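Motility-associated killing factor MakB (Vibrio cholerae serotype O1, PDB 6W1W) probably acts as one component of a three-part cytotoxin that is structurally similar to alpha-pore-forming toxins. Local coordinates at residues L239-T243 with V345-N350; S35-V41 with F211-A215. All coordinates share one frame. Numbering follows the deposited sequence.

Contact 1 of 2, residues L239-T243 with V345-N350; sequences LDKLT and VNTLNN
Here a beta-hairpin turn packs against a helix: residues 345-350 finish strand 338-346 and turn back toward strand 351-354, while Leu239-Thr243 form part of helix 233-245. The turn is type I, with Thr347 and Leu348 near phi/psi -84/-19° and -82/1° and a weak bond from Asn349 N to Asn346 O (3.4 Å). Asn349 (-129/-4°) follows, and Asn350 then takes a left-handed conformation (54/23°) just before strand 351-354. The closest CA pairs are Leu239 with Asn350 (6.4 Å) and Thr243 with Leu348 (7.2 Å).

The apolar contact centres on Leu239, rotamer mt, whose CD2 lies 4.1 Å from Val345 CG1 and 3.8 Å from Thr347 CG2. Leu242, rotamer tp, brings CD2 to 4.4 Å from Thr347 CB, and helix 157-176 also touches both Leu242 and Thr347.

Among polar groups, no clear hydrogen bond crosses the interface. Thr347 OG1 instead bonds to Ser200 O on strand 193-203. Within the turn, Asn349 ND2 donates to Asn346 OD1 (3.2 Å), and on the helix Thr243 OG1 bonds weakly to Leu239 O (3.4 Å). The CA-to-CB bond of Asn350 points sideways, and with chi1 m its amide swings to the helix: ND2 comes to 2.8 Å from Asp240 OD1 at a poor angle for hydrogen bonding, and OD1 to 3.7 Å from Leu239 CB.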
loop_
_atom_site.group_PDB
_atom_site.type_symbol
_atom_site.label_atom_id
_atom_site.label_comp_id
_atom_site.label_asym_id
_atom_site.label_seq_id
_atom_site.Cartn_x
_atom_site.Cartn_y
_atom_site.Cartn_z
ATOM N N LEU A 239 20.186 16.444 -0.082
ATOM C CA LEU A 239 21.205 15.875 0.795
ATOM C C LEU A 239 22.221 16.924 1.232
ATOM O O LEU A 239 22.612 16.970 2.403
ATOM C CB LEU A 239 21.912 14.717 0.093
ATOM C CG LEU A 239 21.317 13.319 0.268
ATOM C CD1 LEU A 239 21.769 12.390 -0.856
ATOM C CD2 LEU A 239 21.711 12.751 1.621
ATOM N N ASP A 240 22.675 17.768 0.302
ATOM C CA ASP A 240 23.687 18.763 0.648
ATOM C C ASP A 240 23.092 19.887 1.483
ATOM O O ASP A 240 23.733 20.373 2.421
ATOM C CB ASP A 240 24.339 19.321 -0.618
ATOM C CG ASP A 240 25.423 18.412 -1.172
ATOM O OD1 ASP A 240 25.675 17.343 -0.577
ATOM O OD2 ASP A 240 26.026 18.771 -2.205
ATOM N N LYS A 241 21.868 20.311 1.159
ATOM C CA LYS A 241 21.209 21.357 1.934
ATOM C C LYS A 241 21.024 20.929 3.385
ATOM O O LYS A 241 21.148 21.748 4.306
ATOM C CB LYS A 241 19.865 21.698 1.289
ATOM C CG LYS A 241 19.264 23.029 1.703
ATOM C CD LYS A 241 17.912 23.227 1.029
ATOM C CE LYS A 241 17.589 24.697 0.805
ATOM N NZ LYS A 241 18.403 25.305 -0.299
ATOM N N LEU A 242 20.745 19.640 3.608
ATOM C CA LEU A 242 20.521 19.139 4.959
ATOM C C LEU A 242 21.797 19.202 5.791
ATOM O O LEU A 242 21.777 19.658 6.938
ATOM C CB LEU A 242 19.977 17.712 4.900
ATOM C CG LEU A 242 19.577 17.076 6.233
ATOM C CD1 LEU A 242 18.579 17.951 6.973
ATOM C CD2 LEU A 242 19.007 15.678 6.027
ATOM N N THR A 243 22.921 18.747 5.222
ATOM C CA THR A 243 24.204 18.812 5.920
ATOM C C THR A 243 24.479 20.212 6.455
ATOM O O THR A 243 24.978 20.376 7.576
ATOM C CB THR A 243 25.331 18.379 4.976
ATOM O OG1 THR A 243 25.178 16.994 4.640
ATOM C CG2 THR A 243 26.697 18.598 5.620
ATOM N N VAL A 345 20.788 5.369 1.878
ATOM C CA VAL A 345 21.057 6.793 1.709
ATOM C C VAL A 345 21.533 7.320 3.061
ATOM O O VAL A 345 20.730 7.691 3.919
ATOM C CB VAL A 345 19.823 7.550 1.207
ATOM C CG1 VAL A 345 20.172 8.996 0.912
ATOM C CG2 VAL A 345 19.244 6.876 -0.022
ATOM N N ASN A 346 22.849 7.372 3.247
ATOM C CA ASN A 346 23.457 7.788 4.510
ATOM C C ASN A 346 23.652 9.305 4.496
ATOM O O ASN A 346 24.546 9.814 3.814
ATOM C CB ASN A 346 24.783 7.055 4.707
ATOM C CG ASN A 346 25.392 7.276 6.083
ATOM O OD1 ASN A 346 25.175 8.305 6.723
ATOM N ND2 ASN A 346 26.179 6.301 6.540
ATOM N N THR A 347 22.838 10.028 5.272
ATOM C CA THR A 347 22.854 11.487 5.222
ATOM C C THR A 347 23.926 12.123 6.099
ATOM O O THR A 347 24.257 13.297 5.888
ATOM C CB THR A 347 21.490 12.064 5.618
ATOM O OG1 THR A 347 21.293 11.918 7.029
ATOM C CG2 THR A 347 20.368 11.358 4.868
ATOM N N LEU A 348 24.472 11.405 7.077
ATOM C CA LEU A 348 25.593 11.960 7.825
ATOM C C LEU A 348 26.922 11.773 7.100
ATOM O O LEU A 348 27.959 12.200 7.618
ATOM C CB LEU A 348 25.659 11.358 9.240
ATOM C CG LEU A 348 25.786 9.848 9.463
ATOM C CD1 LEU A 348 26.979 9.540 10.355
ATOM C CD2 LEU A 348 24.510 9.268 10.068
ATOM N N ASN A 349 26.909 11.160 5.911
ATOM C CA ASN A 349 28.095 11.024 5.078
ATOM C C ASN A 349 27.885 11.495 3.645
ATOM O O ASN A 349 28.846 11.495 2.869
ATOM C CB ASN A 349 28.571 9.561 5.052
ATOM C CG ASN A 349 29.138 9.106 6.382
ATOM O OD1 ASN A 349 30.317 9.311 6.670
ATOM N ND2 ASN A 349 28.303 8.476 7.198
ATOM N N ASN A 350 26.666 11.891 3.275
ATOM C CA ASN A 350 26.282 12.196 1.894
ATOM C C ASN A 350 26.578 11.047 0.936
ATOM O O ASN A 350 26.707 11.259 -0.271
ATOM C CB ASN A 350 26.947 13.479 1.391
ATOM C CG ASN A 350 26.151 14.723 1.733
ATOM O OD1 ASN A 350 24.979 14.644 2.113
ATOM N ND2 ASN A 350 26.778 15.883 1.581
#

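Contact 2 of 2, residues S35-V41 with F211-A215; sequences SLFIGHV and FLSFA
Leu36, Ile38, Phe211, Leu212 and Phe214 form the apolar centre of this pairing. Ile38 (mt) places CG1 4.2 Å from Leu212 CD1 and CG2 4.4 Å from Phe211 CZ; Leu36 CG lies 4.2 Å from Phe214 CB. The Phe211 ring, chi1 t, also meets Val41 CG1 at CE2 (3.5 Å).

Leu36 is the first residue to leave the helix; Phe37 and Ile38 are extended (phi/psi -129/139° and -137/112°) and run antiparallel to the strand, the segments 165° apart end to end. Ile38 and Leu212 form a single beta bridge as a non-hydrogen-bonded pair, flanked by Gly39 N to Phe211 O (2.9 Å) and Ser213 N to Phe37 O (3.3 Å); the return bond, Phe37 N to Ser213 O (3.3 Å), is weak.

At the end of helix 9-35, Ser35 OG (chi1 p) accepts from Ala215 N at 3.0 Å and also bonds to Thr32 O. The loop thus lines edge strand 209-220, with Ile38 and Val41 touching helix 46-66, and Phe211, Leu212 and Phe214 touching helix 251-270.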
loop_
_atom_site.group_PDB
_atom_site.type_symbol
_atom_site.label_atom_id
_atom_site.label_comp_id
_atom_site.label_asym_id
_atom_site.label_seq_id
_atom_site.Cartn_x
_atom_site.Cartn_y
_atom_site.Cartn_z
ATOM N N SER A 35 11.244 -1.285 10.222
ATOM C CA SER A 35 12.580 -0.747 9.987
ATOM C C SER A 35 12.920 0.425 10.901
ATOM O O SER A 35 14.105 0.672 11.144
ATOM C CB SER A 35 12.713 -0.312 8.529
ATOM O OG SER A 35 11.720 0.645 8.200
ATOM N N LEU A 36 11.920 1.140 11.415
ATOM C CA LEU A 36 12.178 2.342 12.202
ATOM C C LEU A 36 13.083 2.038 13.390
ATOM O O LEU A 36 12.813 1.133 14.182
ATOM C CB LEU A 36 10.859 2.948 12.683
ATOM C CG LEU A 36 10.815 4.475 12.800
ATOM C CD1 LEU A 36 9.388 4.974 12.949
ATOM C CD2 LEU A 36 11.662 4.970 13.950
ATOM N N PHE A 37 14.165 2.806 13.501
ATOM C CA PHE A 37 15.136 2.702 14.580
ATOM C C PHE A 37 15.343 4.085 15.179
ATOM O O PHE A 37 15.415 5.074 14.447
ATOM C CB PHE A 37 16.470 2.135 14.067
ATOM C CG PHE A 37 17.545 2.039 15.119
ATOM C CD1 PHE A 37 18.325 3.136 15.442
ATOM C CD2 PHE A 37 17.794 0.839 15.766
ATOM C CE1 PHE A 37 19.313 3.042 16.402
ATOM C CE2 PHE A 37 18.786 0.739 16.726
ATOM C CZ PHE A 37 19.545 1.841 17.044
ATOM N N ILE A 38 15.435 4.157 16.507
ATOM C CA ILE A 38 15.660 5.422 17.203
ATOM C C ILE A 38 16.687 5.185 18.302
ATOM O O ILE A 38 16.401 4.484 19.280
ATOM C CB ILE A 38 14.372 6.015 17.792
ATOM C CG1 ILE A 38 13.387 6.363 16.675
ATOM C CG2 ILE A 38 14.696 7.248 18.619
ATOM C CD1 ILE A 38 12.208 7.190 17.111
ATOM N N GLY A 39 17.877 5.767 18.144
ATOM C CA GLY A 39 18.931 5.678 19.131
ATOM C C GLY A 39 18.881 6.824 20.121
ATOM O O GLY A 39 17.855 7.485 20.299
ATOM N N HIS A 40 20.020 7.068 20.767
ATOM C CA HIS A 40 20.110 8.029 21.856
ATOM C C HIS A 40 20.946 9.237 21.447
ATOM O O HIS A 40 21.814 9.150 20.570
ATOM C CB HIS A 40 20.713 7.378 23.100
ATOM C CG HIS A 40 20.057 6.087 23.481
ATOM N ND1 HIS A 40 20.541 4.859 23.082
ATOM C CD2 HIS A 40 18.948 5.832 24.213
ATOM C CE1 HIS A 40 19.762 3.905 23.557
ATOM N NE2 HIS A 40 18.786 4.469 24.246
ATOM N N VAL A 41 20.670 10.367 22.097
ATOM C CA VAL A 41 21.442 11.590 21.917
ATOM C C VAL A 41 22.361 11.779 23.116
ATOM O O VAL A 41 22.604 10.843 23.884
ATOM C CB VAL A 41 20.527 12.812 21.718
ATOM C CG1 VAL A 41 19.599 12.581 20.549
ATOM C CG2 VAL A 41 19.732 13.106 22.984
ATOM N N PHE A 211 21.769 7.753 14.616
ATOM C CA PHE A 211 20.604 8.078 15.428
ATOM C C PHE A 211 19.360 7.343 14.948
ATOM O O PHE A 211 18.973 6.323 15.527
ATOM C CB PHE A 211 20.389 9.594 15.419
ATOM C CG PHE A 211 19.166 10.049 16.160
ATOM C CD1 PHE A 211 18.036 10.457 15.470
ATOM C CD2 PHE A 211 19.151 10.092 17.539
ATOM C CE1 PHE A 211 16.912 10.884 16.141
ATOM C CE2 PHE A 211 18.025 10.517 18.216
ATOM C CZ PHE A 211 16.906 10.915 17.515
ATOM N N LEU A 212 18.732 7.848 13.892
ATOM C CA LEU A 212 17.493 7.293 13.366
ATOM C C LEU A 212 17.753 6.715 11.983
ATOM O O LEU A 212 18.631 7.189 11.255
ATOM C CB LEU A 212 16.403 8.367 13.287
ATOM C CG LEU A 212 14.935 8.008 13.045
ATOM C CD1 LEU A 212 14.062 9.102 13.631
ATOM C CD2 LEU A 212 14.606 7.818 11.566
ATOM N N SER A 213 16.975 5.693 11.619
ATOM C CA SER A 213 17.122 5.068 10.308
ATOM C C SER A 213 15.847 4.299 9.997
ATOM O O SER A 213 15.619 3.232 10.572
ATOM C CB SER A 213 18.340 4.145 10.276
ATOM O OG SER A 213 17.961 2.783 10.380
ATOM N N PHE A 214 15.027 4.826 9.093
ATOM C CA PHE A 214 13.829 4.131 8.644
ATOM C C PHE A 214 13.926 3.859 7.149
ATOM O O PHE A 214 14.639 4.548 6.415
ATOM C CB PHE A 214 12.554 4.925 8.976
ATOM C CG PHE A 214 12.211 5.996 7.977
ATOM C CD1 PHE A 214 13.047 7.078 7.784
ATOM C CD2 PHE A 214 11.031 5.935 7.256
ATOM C CE1 PHE A 214 12.727 8.066 6.873
ATOM C CE2 PHE A 214 10.706 6.925 6.344
ATOM C CZ PHE A 214 11.555 7.989 6.155
ATOM N N ALA A 215 13.198 2.837 6.705
ATOM C CA ALA A 215 13.313 2.315 5.353
ATOM C C ALA A 215 11.956 2.320 4.662
ATOM O O ALA A 215 10.911 2.510 5.286
ATOM C CB ALA A 215 13.895 0.897 5.356
#

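How the contacts relate
The two contacts border the same four-stranded mixed sheet, whose order is 209-220, 193-203, 338-346, 351-354. Contact 2 adds the loop after helix 9-35 to outermost strand 209-220, whereas contact 1 sets helix 233-245 against the turn joining the last two strands. Strand 193-203 lies between them: its Ser200 and Tyr201 touch side chains from both. Their centres are 15 Å apart and their nearest atoms about 6 Å, so they do not meet directly. Along the chain they come in series, contact 2 closing before contact 1 opens. Together they place an N-terminal loop and a mid-chain helix at opposite ends of the strand order in a mostly helical protein.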